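Local atomic coordinates of PfhB2 (Pasteurella multocida, PDB entry 6U8T), a protein that probably acts as a cysteine protease through its YopT-like domain, which belongs to the papain-like (CA) peptidase clan. Residues Q94-L97 and T98-W101. The protein carries 1 engineered substitution. Residues are numbered along the deposited sequence; the frame is centred on the assembly and turned at random.
Sequences QFKL and TDNW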
ATOM      1  N   GLN C  94      11.169  -4.227 -15.400  1.00 25.46           N
ATOM      2  CA  GLN C  94      11.213  -2.794 -15.038  1.00 25.57           C
ATOM      3  C   GLN C  94      12.593  -2.485 -14.446  1.00 26.38           C
ATOM      4  O   GLN C  94      13.280  -1.580 -14.954  1.00 24.45           O
ATOM      5  CB  GLN C  94      10.133  -2.451 -14.020  1.00 25.57           C
ATOM      6  CG  GLN C  94       8.734  -2.464 -14.594  1.00 27.37           C
ATOM      7  CD  GLN C  94       7.712  -1.975 -13.600  1.00 27.68           C
ATOM      8  OE1 GLN C  94       7.711  -2.357 -12.438  1.00 32.80           O
ATOM      9  NE2 GLN C  94       6.838  -1.100 -14.045  1.00 27.16           N
ATOM     10  N   PHE C  95      13.006  -3.235 -13.431  1.00 28.60           N
ATOM     11  CA  PHE C  95      14.316  -3.015 -12.755  1.00 29.94           C
ATOM     12  C   PHE C  95      15.470  -3.313 -13.737  1.00 30.48           C
ATOM     13  O   PHE C  95      16.488  -2.587 -13.701  1.00 32.06           O
ATOM     14  CB  PHE C  95      14.348  -3.768 -11.420  1.00 29.30           C
ATOM     15  CG  PHE C  95      13.391  -3.219 -10.392  1.00 29.47           C
ATOM     16  CD1 PHE C  95      13.364  -1.861 -10.075  1.00 27.48           C
ATOM     17  CD2 PHE C  95      12.512  -4.070  -9.742  1.00 31.89           C
ATOM     18  CE1 PHE C  95      12.494  -1.371  -9.113  1.00 30.39           C
ATOM     19  CE2 PHE C  95      11.652  -3.573  -8.765  1.00 35.32           C
ATOM     20  CZ  PHE C  95      11.646  -2.229  -8.445  1.00 30.84           C
ATOM     21  N   LYS C  96      15.304  -4.283 -14.636  1.00 29.40           N
ATOM     22  CA  LYS C  96      16.322  -4.568 -15.688  1.00 31.78           C
ATOM     23  C   LYS C  96      16.453  -3.351 -16.624  1.00 30.10           C
ATOM     24  O   LYS C  96      17.585  -3.037 -17.085  1.00 30.29           O
ATOM     25  CB  LYS C  96      15.960  -5.824 -16.484  1.00 33.48           C
ATOM     26  CG  LYS C  96      16.915  -6.206 -17.605  1.00 37.20           C
ATOM     27  CD  LYS C  96      18.116  -6.995 -17.162  1.00 45.23           C
ATOM     28  CE  LYS C  96      19.157  -6.272 -16.326  1.00 49.59           C
ATOM     29  NZ  LYS C  96      19.987  -5.347 -17.138  1.00 56.74           N
ATOM     30  N   LEU C  97      15.341  -2.683 -16.920  1.00 26.87           N
ATOM     31  CA  LEU C  97      15.331  -1.537 -17.856  1.00 26.06           C
ATOM     32  C   LEU C  97      16.110  -0.378 -17.213  1.00 23.17           C
ATOM     33  O   LEU C  97      16.935   0.236 -17.922  1.00 23.50           O
ATOM     34  CB  LEU C  97      13.879  -1.200 -18.179  1.00 26.02           C
ATOM     35  CG  LEU C  97      13.602   0.136 -18.840  1.00 27.71           C
ATOM     36  CD1 LEU C  97      12.447  -0.073 -19.773  1.00 32.77           C
ATOM     37  CD2 LEU C  97      13.278   1.189 -17.804  1.00 26.29           C
ATOM     38  N   THR C  98      15.856  -0.088 -15.936  1.00 20.60           N
ATOM     39  CA  THR C  98      16.526   0.998 -15.190  1.00 20.54           C
ATOM     40  C   THR C  98      18.034   0.704 -15.137  1.00 21.23           C
ATOM     41  O   THR C  98      18.819   1.614 -15.338  1.00 19.14           O
ATOM     42  CB  THR C  98      15.924   1.163 -13.790  1.00 19.58           C
ATOM     43  OG1 THR C  98      14.520   1.389 -13.881  1.00 20.53           O
ATOM     44  CG2 THR C  98      16.536   2.327 -13.057  1.00 19.21           C
ATOM     45  N   ASP C  99      18.396  -0.554 -14.891  1.00 22.78           N
ATOM     46  CA  ASP C  99      19.795  -1.023 -14.820  1.00 24.49           C
ATOM     47  C   ASP C  99      20.495  -0.787 -16.155  1.00 24.66           C
ATOM     48  O   ASP C  99      21.657  -0.365 -16.117  1.00 24.51           O
ATOM     49  CB  ASP C  99      19.866  -2.495 -14.418  1.00 27.02           C
ATOM     50  CG  ASP C  99      21.287  -2.947 -14.176  1.00 31.43           C
ATOM     51  OD1 ASP C  99      21.858  -2.486 -13.186  1.00 37.61           O
ATOM     52  OD2 ASP C  99      21.808  -3.730 -14.997  1.00 36.55           O
ATOM     53  N   ASN C 100      19.834  -1.079 -17.277  1.00 25.18           N
ATOM     54  CA  ASN C 100      20.413  -0.871 -18.630  1.00 26.56           C
ATOM     55  C   ASN C 100      20.662   0.629 -18.844  1.00 23.62           C
ATOM     56  O   ASN C 100      21.745   0.996 -19.361  1.00 23.22           O
ATOM     57  CB  ASN C 100      19.535  -1.413 -19.754  1.00 30.91           C
ATOM     58  CG  ASN C 100      19.489  -2.924 -19.798  1.00 35.36           C
ATOM     59  OD1 ASN C 100      18.422  -3.478 -20.017  1.00 51.06           O
ATOM     60  ND2 ASN C 100      20.606  -3.608 -19.613  1.00 35.01           N
ATOM     61  N   TRP C 101      19.704   1.462 -18.457  1.00 21.22           N
ATOM     62  CA  TRP C 101      19.817   2.942 -18.558  1.00 20.62           C
ATOM     63  C   TRP C 101      21.025   3.422 -17.743  1.00 19.84           C
ATOM     64  O   TRP C 101      21.822   4.220 -18.276  1.00 20.75           O
ATOM     65  CB  TRP C 101      18.526   3.635 -18.107  1.00 19.57           C
ATOM     66  CG  TRP C 101      18.543   5.111 -18.327  1.00 19.22           C
ATOM     67  CD1 TRP C 101      18.176   5.761 -19.471  1.00 19.96           C
ATOM     68  CD2 TRP C 101      18.999   6.124 -17.410  1.00 18.23           C
ATOM     69  NE1 TRP C 101      18.375   7.108 -19.334  1.00 20.01           N
ATOM     70  CE2 TRP C 101      18.863   7.363 -18.072  1.00 18.88           C
ATOM     71  CE3 TRP C 101      19.507   6.108 -16.114  1.00 17.68           C
ATOM     72  CZ2 TRP C 101      19.154   8.575 -17.459  1.00 18.41           C
ATOM     73  CZ3 TRP C 101      19.828   7.305 -15.513  1.00 18.26           C
ATOM     74  CH2 TRP C 101      19.666   8.525 -16.187  1.00 18.62           C
TER
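K96 reaches forward along helix 91-104 to form an i to i+3 salt bridge with D99, its NZ lying 3.2 Å from D99 OD2. The lysine chain leaves with CG anti to the backbone N (chi1 179°), then bends at each later torsion, which brings NZ round to D99 on the following turn. It meets OD2 on the anti lone pair, away from OD1. D99 OD2 also forms a salt bridge with R120, and the two positive charges would probably help keep the carboxylate ionised. Four i to i+4 backbone bonds, from T98 N to Q94 O through W101 N to L97 O, carry the turn.

L97, T98 and W101 turn to the neighbouring helices: L97 and W101, one turn apart, both rest on L81 of helix 72-87, and W101 also meets the ring of H44 on helix 20-51. T98 is buried against that helix, where its hydroxyl hydrogen-bonds E39. The threonine OG1 points back along the helix, to 3.4 Å from Q94 O, the carbonyl oxygen that accepts T98 N at 3.1 Å.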